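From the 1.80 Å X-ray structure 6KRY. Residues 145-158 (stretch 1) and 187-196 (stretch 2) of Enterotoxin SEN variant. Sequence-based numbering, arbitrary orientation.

Stretch 1 (145-158) TVQELDTKVRFKLE
Stretch 2 187-196: SFYYDLYNIK

Residues 146-158 form a regular alpha helix, phi and psi near -60° and -45°, and residues 188-191 an extended strand that runs into a type I turn from Asp191 to Asn194. The helix and strand axes approach to 11.5 Å, their N-to-C directions 49° apart. In register, the CA of Asp150 lies 8.9 Å from the CA of Tyr190, and the CA of Arg154 lies 8.4 Å from the CA of Leu192. Val146, Asp150, Arg154 and Leu157, spaced three or four residues apart, point their CA-to-CB bonds toward the second stretch, and together the two stretches bury 354 Å².

Arg154 covers the most. Its chi1 is m (-74°), and chi2 and chi3 are t (-170° and -162°), so the long side chain is extended. One turn back, Asp150 (chi1 t, chi2 17°) receives it in a bidentate salt bridge: Arg154 NE donates to Asp150 OD1 at 2.8 Å and Arg154 NH2 to Asp150 OD2 at 2.9 Å. With its charge paired to a residue of the same helix, the flat guanidinium can pack against carbon. Leu192 CD2 lies over one face, 3.7 Å from Arg154 NE, while Ile195 CD1 (chi1 and chi2 both m) sits at the edge, 3.8 Å from Arg154 NH1. No direct hydrogen bond joins the stretches; instead water 1 accepts from Arg154 NH2 at 2.8 Å and donates to Asp191 O at 2.7 Å, linking the guanidinium to the strand's last carbonyl.

Tyr190, at phi/psi -116/144, has its CA-to-CB bond pointing toward the helix, with chi1 m (-63°) and chi2 -44°. Tyr190 CB lies 3.6 Å from Arg154 NH2, Tyr190 CD2 3.2 Å from Asp150 OD2, and Tyr190 CE2 3.6 Å from Val146 CG1. A long aromatic side chain suits this place because it can reach along the helix from the salt bridge to an aliphatic neighbour. Val146 (chi1 t) is short and branched at CB, which puts methyls near both aromatic rings; Val146 CG2 makes the closest approach to Phe188, 3.8 Å from Phe188 CZ at the ring edge. Phe188 starts sideways with chi1 p (57°), but its ring end comes nearer.

Leu192 follows the strand at phi/psi -60/-29, in the turn. Its CA-to-CB bond points sideways, yet chi1 m (-66°) and chi2 t (175°) bring its methyls nearer the helix. The branched apolar end suits the place: CD2 covers the guanidinium face, while Leu192 CD1 meets Leu157 CD1 at 4.2 Å. The turn is held by Asn194 N donating to Asp191 O at 3.1 Å.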

ATOM      1  N   THR A 145       4.087  -5.843  -5.221  1.00  8.18           N
ATOM      2  CA  THR A 145       4.510  -5.209  -3.976  1.00  8.54           C
ATOM      3  C   THR A 145       3.546  -5.585  -2.847  1.00  8.75           C
ATOM      4  O   THR A 145       2.333  -5.783  -3.055  1.00  8.50           O
ATOM      5  CB  THR A 145       4.639  -3.690  -4.035  1.00  8.62           C
ATOM      6  OG1 THR A 145       3.335  -3.163  -4.258  1.00 10.61           O
ATOM      7  CG2 THR A 145       5.660  -3.278  -5.081  1.00  8.69           C
ATOM      8  N   VAL A 146       4.127  -5.689  -1.650  1.00  8.20           N
ATOM      9  CA  VAL A 146       3.316  -5.860  -0.474  1.00  9.06           C
ATOM     10  C   VAL A 146       2.313  -4.702  -0.389  1.00  8.72           C
ATOM     11  O   VAL A 146       1.144  -4.887   0.002  1.00  8.73           O
ATOM     12  CB  VAL A 146       4.210  -6.031   0.775  1.00  9.85           C
ATOM     13  CG1 VAL A 146       3.387  -6.041   2.043  1.00 10.99           C
ATOM     14  CG2 VAL A 146       5.017  -7.320   0.694  1.00 10.34           C
ATOM     15  N   GLN A 147       2.757  -3.487  -0.751  1.00  8.88           N
ATOM     16  CA  GLN A 147       1.874  -2.341  -0.675  1.00  9.09           C
ATOM     17  C   GLN A 147       0.562  -2.621  -1.453  1.00  9.13           C
ATOM     18  O   GLN A 147      -0.530  -2.316  -0.990  1.00  9.18           O
ATOM     19  CB  GLN A 147       2.580  -1.092  -1.192  1.00  8.90           C
ATOM     20  CG  GLN A 147       1.687   0.141  -1.175  1.00  9.41           C
ATOM     21  CD  GLN A 147       2.312   1.436  -1.626  1.00  9.07           C
ATOM     22  OE1 GLN A 147       1.670   2.472  -1.529  1.00  8.88           O
ATOM     23  NE2 GLN A 147       3.553   1.411  -2.101  1.00 10.31           N
ATOM     24  N   GLU A 148       0.685  -3.179  -2.656  1.00  9.16           N
ATOM     25  CA  GLU A 148      -0.497  -3.464  -3.491  1.00 10.34           C
ATOM     26  C   GLU A 148      -1.433  -4.433  -2.767  1.00 10.34           C
ATOM     27  O   GLU A 148      -2.640  -4.192  -2.692  1.00  9.72           O
ATOM     28  CB  GLU A 148      -0.097  -4.008  -4.852  1.00 10.77           C
ATOM     29  CG  GLU A 148      -1.295  -4.388  -5.700  1.00 11.67           C
ATOM     30  CD  GLU A 148      -0.976  -4.681  -7.160  1.00 12.96           C
ATOM     31  OE1 GLU A 148       0.130  -4.292  -7.652  1.00 12.66           O
ATOM     32  OE2 GLU A 148      -1.826  -5.350  -7.788  1.00 13.47           O
ATOM     33  N   LEU A 149      -0.873  -5.520  -2.235  1.00 10.31           N
ATOM     34  CA  LEU A 149      -1.675  -6.555  -1.515  1.00 11.43           C
ATOM     35  C   LEU A 149      -2.324  -5.968  -0.252  1.00 10.98           C
ATOM     36  O   LEU A 149      -3.516  -6.168  -0.021  1.00 10.14           O
ATOM     37  CB  LEU A 149      -0.804  -7.763  -1.149  1.00 12.00           C
ATOM     38  CG  LEU A 149      -0.093  -8.453  -2.309  1.00 12.50           C
ATOM     39  CD1 LEU A 149       0.640  -9.701  -1.839  1.00 13.94           C
ATOM     40  CD2 LEU A 149      -1.088  -8.798  -3.431  1.00 14.13           C
ATOM     41  N   ASP A 150      -1.517  -5.284   0.572  1.00 11.41           N
ATOM     42  CA  ASP A 150      -1.941  -4.668   1.824  1.00 11.14           C
ATOM     43  C   ASP A 150      -3.080  -3.672   1.558  1.00 11.58           C
ATOM     44  O   ASP A 150      -4.105  -3.678   2.233  1.00 11.50           O
ATOM     45  CB  ASP A 150      -0.755  -3.993   2.510  1.00 12.46           C
ATOM     46  CG  ASP A 150      -0.933  -3.623   3.965  1.00 13.78           C
ATOM     47  OD1 ASP A 150      -1.869  -4.148   4.608  1.00 14.78           O
ATOM     48  OD2 ASP A 150      -0.102  -2.807   4.437  1.00 15.75           O
ATOM     49  N   THR A 151      -2.910  -2.818   0.556  1.00  9.95           N
ATOM     50  CA  THR A 151      -3.875  -1.804   0.278  1.00 10.62           C
ATOM     51  C   THR A 151      -5.207  -2.431  -0.143  1.00 10.55           C
ATOM     52  O   THR A 151      -6.248  -2.017   0.340  1.00  9.45           O
ATOM     53  CB  THR A 151      -3.390  -0.850  -0.816  1.00 10.76           C
ATOM     54  OG1 THR A 151      -2.204  -0.216  -0.357  1.00 11.73           O
ATOM     55  CG2 THR A 151      -4.436   0.186  -1.137  1.00 11.89           C
ATOM     56  N   LYS A 152      -5.160  -3.429  -1.041  1.00  9.80           N
ATOM     57  CA  LYS A 152      -6.369  -4.107  -1.501  1.00 10.89           C
ATOM     58  C   LYS A 152      -7.113  -4.796  -0.343  1.00 11.00           C
ATOM     59  O   LYS A 152      -8.351  -4.674  -0.208  1.00 11.72           O
ATOM     60  CB  LYS A 152      -6.001  -5.097  -2.599  1.00 11.47           C
ATOM     61  CG  LYS A 152      -5.705  -4.436  -3.926  1.00 11.64           C
ATOM     62  CD  LYS A 152      -5.316  -5.401  -5.002  1.00 11.50           C
ATOM     63  CE  LYS A 152      -5.294  -4.687  -6.336  1.00 13.68           C
ATOM     64  NZ  LYS A 152      -4.596  -5.461  -7.397  1.00 14.44           N
ATOM     65  N   VAL A 153      -6.372  -5.428   0.565  1.00 11.13           N
ATOM     66  CA  VAL A 153      -6.982  -5.993   1.785  1.00 10.79           C
ATOM     67  C   VAL A 153      -7.583  -4.894   2.687  1.00 10.26           C
ATOM     68  O   VAL A 153      -8.740  -5.025   3.146  1.00 10.39           O
ATOM     69  CB  VAL A 153      -5.958  -6.827   2.572  1.00 11.61           C
ATOM     70  CG1 VAL A 153      -6.489  -7.316   3.905  1.00 11.81           C
ATOM     71  CG2 VAL A 153      -5.559  -8.031   1.761  1.00 12.10           C
ATOM     72  N   ARG A 154      -6.808  -3.849   2.984  1.00  9.58           N
ATOM     73  CA  ARG A 154      -7.244  -2.832   3.899  1.00 11.32           C
ATOM     74  C   ARG A 154      -8.514  -2.145   3.371  1.00 12.64           C
ATOM     75  O   ARG A 154      -9.439  -1.855   4.172  1.00 11.41           O
ATOM     76  CB  ARG A 154      -6.120  -1.853   4.197  1.00 11.32           C
ATOM     77  CG  ARG A 154      -5.055  -2.431   5.107  1.00 11.35           C
ATOM     78  CD  ARG A 154      -4.077  -1.376   5.577  1.00 12.62           C
ATOM     79  NE  ARG A 154      -2.852  -1.993   6.075  1.00 13.60           N
ATOM     80  CZ  ARG A 154      -2.055  -1.471   6.974  1.00 13.17           C
ATOM     81  NH1 ARG A 154      -2.469  -0.480   7.750  1.00 12.61           N
ATOM     82  NH2 ARG A 154      -0.831  -1.958   7.083  1.00 13.80           N
ATOM     83  N   PHE A 155      -8.589  -1.928   2.051  1.00 12.66           N
ATOM     84  CA  PHE A 155      -9.753  -1.320   1.457  1.00 14.76           C
ATOM     85  C   PHE A 155     -11.001  -2.180   1.768  1.00 13.45           C
ATOM     86  O   PHE A 155     -12.062  -1.689   2.151  1.00 11.67           O
ATOM     87  CB  PHE A 155      -9.508  -1.177  -0.044  1.00 18.05           C
ATOM     88  CG  PHE A 155     -10.560  -0.346  -0.708  1.00 23.41           C
ATOM     89  CD1 PHE A 155     -10.487   1.031  -0.653  1.00 24.03           C
ATOM     90  CD2 PHE A 155     -11.676  -0.953  -1.288  1.00 27.28           C
ATOM     91  CE1 PHE A 155     -11.497   1.798  -1.215  1.00 28.64           C
ATOM     92  CE2 PHE A 155     -12.670  -0.190  -1.890  1.00 28.40           C
ATOM     93  CZ  PHE A 155     -12.588   1.187  -1.825  1.00 29.67           C
ATOM     94  N   LYS A 156     -10.859  -3.490   1.598  1.00 12.16           N
ATOM     95  CA  LYS A 156     -11.968  -4.419   1.853  1.00 14.59           C
ATOM     96  C   LYS A 156     -12.288  -4.487   3.351  1.00 13.28           C
ATOM     97  O   LYS A 156     -13.466  -4.481   3.776  1.00 13.68           O
ATOM     98  CB  LYS A 156     -11.595  -5.784   1.307  1.00 19.27           C
ATOM     99  CG  LYS A 156     -11.862  -5.957  -0.172  1.00 25.92           C
ATOM    100  CD  LYS A 156     -12.836  -7.102  -0.418  1.00 32.00           C
ATOM    101  CE  LYS A 156     -14.025  -7.039   0.523  1.00 34.89           C
ATOM    102  NZ  LYS A 156     -15.259  -7.544  -0.127  1.00 35.03           N
ATOM    103  N   LEU A 157     -11.265  -4.464   4.192  1.00 12.23           N
ATOM    104  CA  LEU A 157     -11.534  -4.470   5.626  1.00 12.57           C
ATOM    105  C   LEU A 157     -12.245  -3.179   6.047  1.00 12.87           C
ATOM    106  O   LEU A 157     -13.071  -3.197   7.017  1.00 13.41           O
ATOM    107  CB  LEU A 157     -10.254  -4.636   6.445  1.00 12.86           C
ATOM    108  CG  LEU A 157      -9.510  -5.948   6.313  1.00 13.61           C
ATOM    109  CD1 LEU A 157      -8.211  -5.906   7.110  1.00 14.71           C
ATOM    110  CD2 LEU A 157     -10.352  -7.137   6.738  1.00 13.46           C
ATOM    111  N   GLU A 158     -11.893  -2.052   5.440  1.00 12.46           N
ATOM    112  CA  GLU A 158     -12.532  -0.781   5.834  1.00 14.10           C
ATOM    113  C   GLU A 158     -14.018  -0.899   5.465  1.00 13.98           C
ATOM    114  O   GLU A 158     -14.864  -0.479   6.220  1.00 13.17           O
ATOM    115  CB  GLU A 158     -11.858   0.426   5.183  1.00 14.98           C
ATOM    116  CG  GLU A 158     -12.560   1.750   5.438  1.00 17.43           C
ATOM    117  CD  GLU A 158     -12.753   2.114   6.903  1.00 18.65           C
ATOM    118  OE1 GLU A 158     -13.789   2.788   7.228  1.00 23.04           O
ATOM    119  OE2 GLU A 158     -11.877   1.732   7.698  1.00 19.41           O
ATOM    120  N   SER A 187       7.224 -15.552   7.680  1.00 34.28           N
ATOM    121  CA  SER A 187       6.039 -14.740   7.551  1.00 29.83           C
ATOM    122  C   SER A 187       6.301 -13.389   8.236  1.00 26.90           C
ATOM    123  O   SER A 187       7.234 -13.251   9.030  1.00 24.47           O
ATOM    124  CB  SER A 187       4.892 -15.465   8.145  1.00 32.94           C
ATOM    125  OG  SER A 187       5.045 -15.506   9.547  1.00 38.92           O
ATOM    126  N   PHE A 188       5.492 -12.380   7.920  1.00 22.36           N
ATOM    127  CA  PHE A 188       5.628 -11.078   8.562  1.00 21.90           C
ATOM    128  C   PHE A 188       4.251 -10.433   8.615  1.00 20.16           C
ATOM    129  O   PHE A 188       3.337 -10.853   7.889  1.00 17.73           O
ATOM    130  CB  PHE A 188       6.600 -10.179   7.798  1.00 22.03           C
ATOM    131  CG  PHE A 188       6.233  -9.951   6.352  1.00 21.49           C
ATOM    132  CD1 PHE A 188       6.547 -10.888   5.392  1.00 22.00           C
ATOM    133  CD2 PHE A 188       5.549  -8.805   5.960  1.00 24.64           C
ATOM    134  CE1 PHE A 188       6.220 -10.681   4.060  1.00 23.84           C
ATOM    135  CE2 PHE A 188       5.225  -8.596   4.630  1.00 21.28           C
ATOM    136  CZ  PHE A 188       5.576  -9.522   3.681  1.00 22.92           C
ATOM    137  N   TYR A 189       4.116  -9.431   9.487  1.00 20.18           N
ATOM    138  CA  TYR A 189       2.860  -8.808   9.677  1.00 19.72           C
ATOM    139  C   TYR A 189       3.025  -7.288   9.778  1.00 17.42           C
ATOM    140  O   TYR A 189       4.117  -6.798  10.017  1.00 15.80           O
ATOM    141  CB  TYR A 189       2.161  -9.398  10.901  1.00 23.31           C
ATOM    142  CG  TYR A 189       2.638  -8.909  12.249  1.00 27.04           C
ATOM    143  CD1 TYR A 189       3.615  -9.594  12.960  1.00 32.53           C
ATOM    144  CD2 TYR A 189       2.077  -7.787  12.842  1.00 28.65           C
ATOM    145  CE1 TYR A 189       4.030  -9.162  14.214  1.00 34.32           C
ATOM    146  CE2 TYR A 189       2.484  -7.341  14.086  1.00 30.51           C
ATOM    147  CZ  TYR A 189       3.446  -8.046  14.787  1.00 35.68           C
ATOM    148  OH  TYR A 189       3.820  -7.614  16.028  1.00 42.42           O
ATOM    149  N   TYR A 190       1.914  -6.586   9.523  1.00 13.69           N
ATOM    150  CA  TYR A 190       1.751  -5.194   9.863  1.00 13.98           C
ATOM    151  C   TYR A 190       0.624  -5.060  10.894  1.00 13.59           C
ATOM    152  O   TYR A 190      -0.376  -5.796  10.847  1.00 13.86           O
ATOM    153  CB  TYR A 190       1.397  -4.359   8.636  1.00 14.54           C
ATOM    154  CG  TYR A 190       2.440  -4.305   7.547  1.00 15.59           C
ATOM    155  CD1 TYR A 190       3.784  -4.121   7.840  1.00 17.88           C
ATOM    156  CD2 TYR A 190       2.074  -4.349   6.216  1.00 15.83           C
ATOM    157  CE1 TYR A 190       4.747  -4.078   6.845  1.00 18.44           C
ATOM    158  CE2 TYR A 190       3.015  -4.278   5.207  1.00 16.73           C
ATOM    159  CZ  TYR A 190       4.361  -4.126   5.520  1.00 19.41           C
ATOM    160  OH  TYR A 190       5.309  -4.035   4.542  1.00 19.24           O
ATOM    161  N   ASP A 191       0.797  -4.114  11.812  1.00 12.78           N
ATOM    162  CA  ASP A 191      -0.205  -3.752  12.750  1.00 12.91           C
ATOM    163  C   ASP A 191      -1.052  -2.658  12.102  1.00 12.34           C
ATOM    164  O   ASP A 191      -0.537  -1.589  11.773  1.00 13.34           O
ATOM    165  CB  ASP A 191       0.480  -3.301  14.037  1.00 12.93           C
ATOM    166  CG  ASP A 191      -0.397  -2.724  15.133  1.00 15.00           C
ATOM    167  OD1 ASP A 191      -1.621  -2.487  14.889  1.00 14.91           O
ATOM    168  OD2 ASP A 191       0.167  -2.493  16.262  1.00 15.24           O
ATOM    169  N   LEU A 192      -2.350  -2.918  11.968  1.00 12.26           N
ATOM    170  CA  LEU A 192      -3.297  -2.029  11.325  1.00 12.65           C
ATOM    171  C   LEU A 192      -3.386  -0.659  12.001  1.00 11.94           C
ATOM    172  O   LEU A 192      -3.720   0.314  11.320  1.00 10.40           O
ATOM    173  CB  LEU A 192      -4.688  -2.676  11.280  1.00 14.73           C
ATOM    174  CG  LEU A 192      -4.823  -3.928  10.411  1.00 15.95           C
ATOM    175  CD1 LEU A 192      -6.214  -4.511  10.559  1.00 17.48           C
ATOM    176  CD2 LEU A 192      -4.508  -3.628   8.950  1.00 17.35           C
ATOM    177  N   TYR A 193      -3.140  -0.583  13.317  1.00 11.21           N
ATOM    178  CA  TYR A 193      -3.321   0.656  14.049  1.00 12.06           C
ATOM    179  C   TYR A 193      -1.975   1.284  14.388  1.00 14.41           C
ATOM    180  O   TYR A 193      -1.925   2.199  15.188  1.00 15.32           O
ATOM    181  CB  TYR A 193      -4.198   0.378  15.269  1.00 11.97           C
ATOM    182  CG  TYR A 193      -5.609   0.033  14.873  1.00 11.98           C
ATOM    183  CD1 TYR A 193      -6.412   0.948  14.224  1.00 11.51           C
ATOM    184  CD2 TYR A 193      -6.133  -1.222  15.121  1.00 12.37           C
ATOM    185  CE1 TYR A 193      -7.714   0.633  13.852  1.00 12.08           C
ATOM    186  CE2 TYR A 193      -7.422  -1.562  14.729  1.00 12.60           C
ATOM    187  CZ  TYR A 193      -8.216  -0.630  14.103  1.00 11.79           C
ATOM    188  OH  TYR A 193      -9.472  -0.992  13.760  1.00 12.27           O
ATOM    189  N   ASN A 194      -0.890   0.747  13.833  1.00 14.72           N
ATOM    190  CA  ASN A 194       0.448   1.278  14.032  1.00 18.12           C
ATOM    191  C   ASN A 194       0.828   2.081  12.781  1.00 20.94           C
ATOM    192  O   ASN A 194       1.630   1.638  11.983  1.00 23.42           O
ATOM    193  CB  ASN A 194       1.489   0.191  14.265  1.00 20.56           C
ATOM    194  CG  ASN A 194       2.873   0.738  14.561  1.00 26.82           C
ATOM    195  OD1 ASN A 194       3.020   1.823  15.095  1.00 26.92           O
ATOM    196  ND2 ASN A 194       3.904   0.026  14.136  1.00 31.27           N
ATOM    197  N   ILE A 195       0.276   3.285  12.679  1.00 21.66           N
ATOM    198  CA  ILE A 195       0.489   4.201  11.565  1.00 21.36           C
ATOM    199  C   ILE A 195       1.324   5.392  12.045  1.00 19.52           C
ATOM    200  O   ILE A 195       1.070   5.974  13.078  1.00 18.30           O
ATOM    201  CB  ILE A 195      -0.852   4.680  10.996  1.00 25.70           C
ATOM    202  CG1 ILE A 195      -1.813   3.520  10.743  1.00 27.84           C
ATOM    203  CG2 ILE A 195      -0.617   5.489   9.733  1.00 25.37           C
ATOM    204  CD1 ILE A 195      -1.397   2.662   9.596  1.00 28.63           C
ATOM    205  N   LYS A 196       2.335   5.753  11.267  1.00 19.72           N
ATOM    206  CA  LYS A 196       3.238   6.842  11.681  1.00 22.37           C
ATOM    207  C   LYS A 196       2.673   8.183  11.207  1.00 19.22           C
ATOM    208  O   LYS A 196       2.166   8.301  10.078  1.00 17.86           O
ATOM    209  CB  LYS A 196       4.653   6.583  11.159  1.00 26.15           C
ATOM    210  CG  LYS A 196       5.133   5.146  11.347  1.00 33.18           C
ATOM    211  CD  LYS A 196       4.893   4.496  12.736  1.00 42.54           C
ATOM    212  CE  LYS A 196       6.174   4.168  13.484  1.00 46.45           C
ATOM    213  NZ  LYS A 196       6.802   5.412  14.002  1.00 53.10           N
TER
HETATM  214  O   HOH W   1       0.113  -0.535   9.348  1.00 14.96           O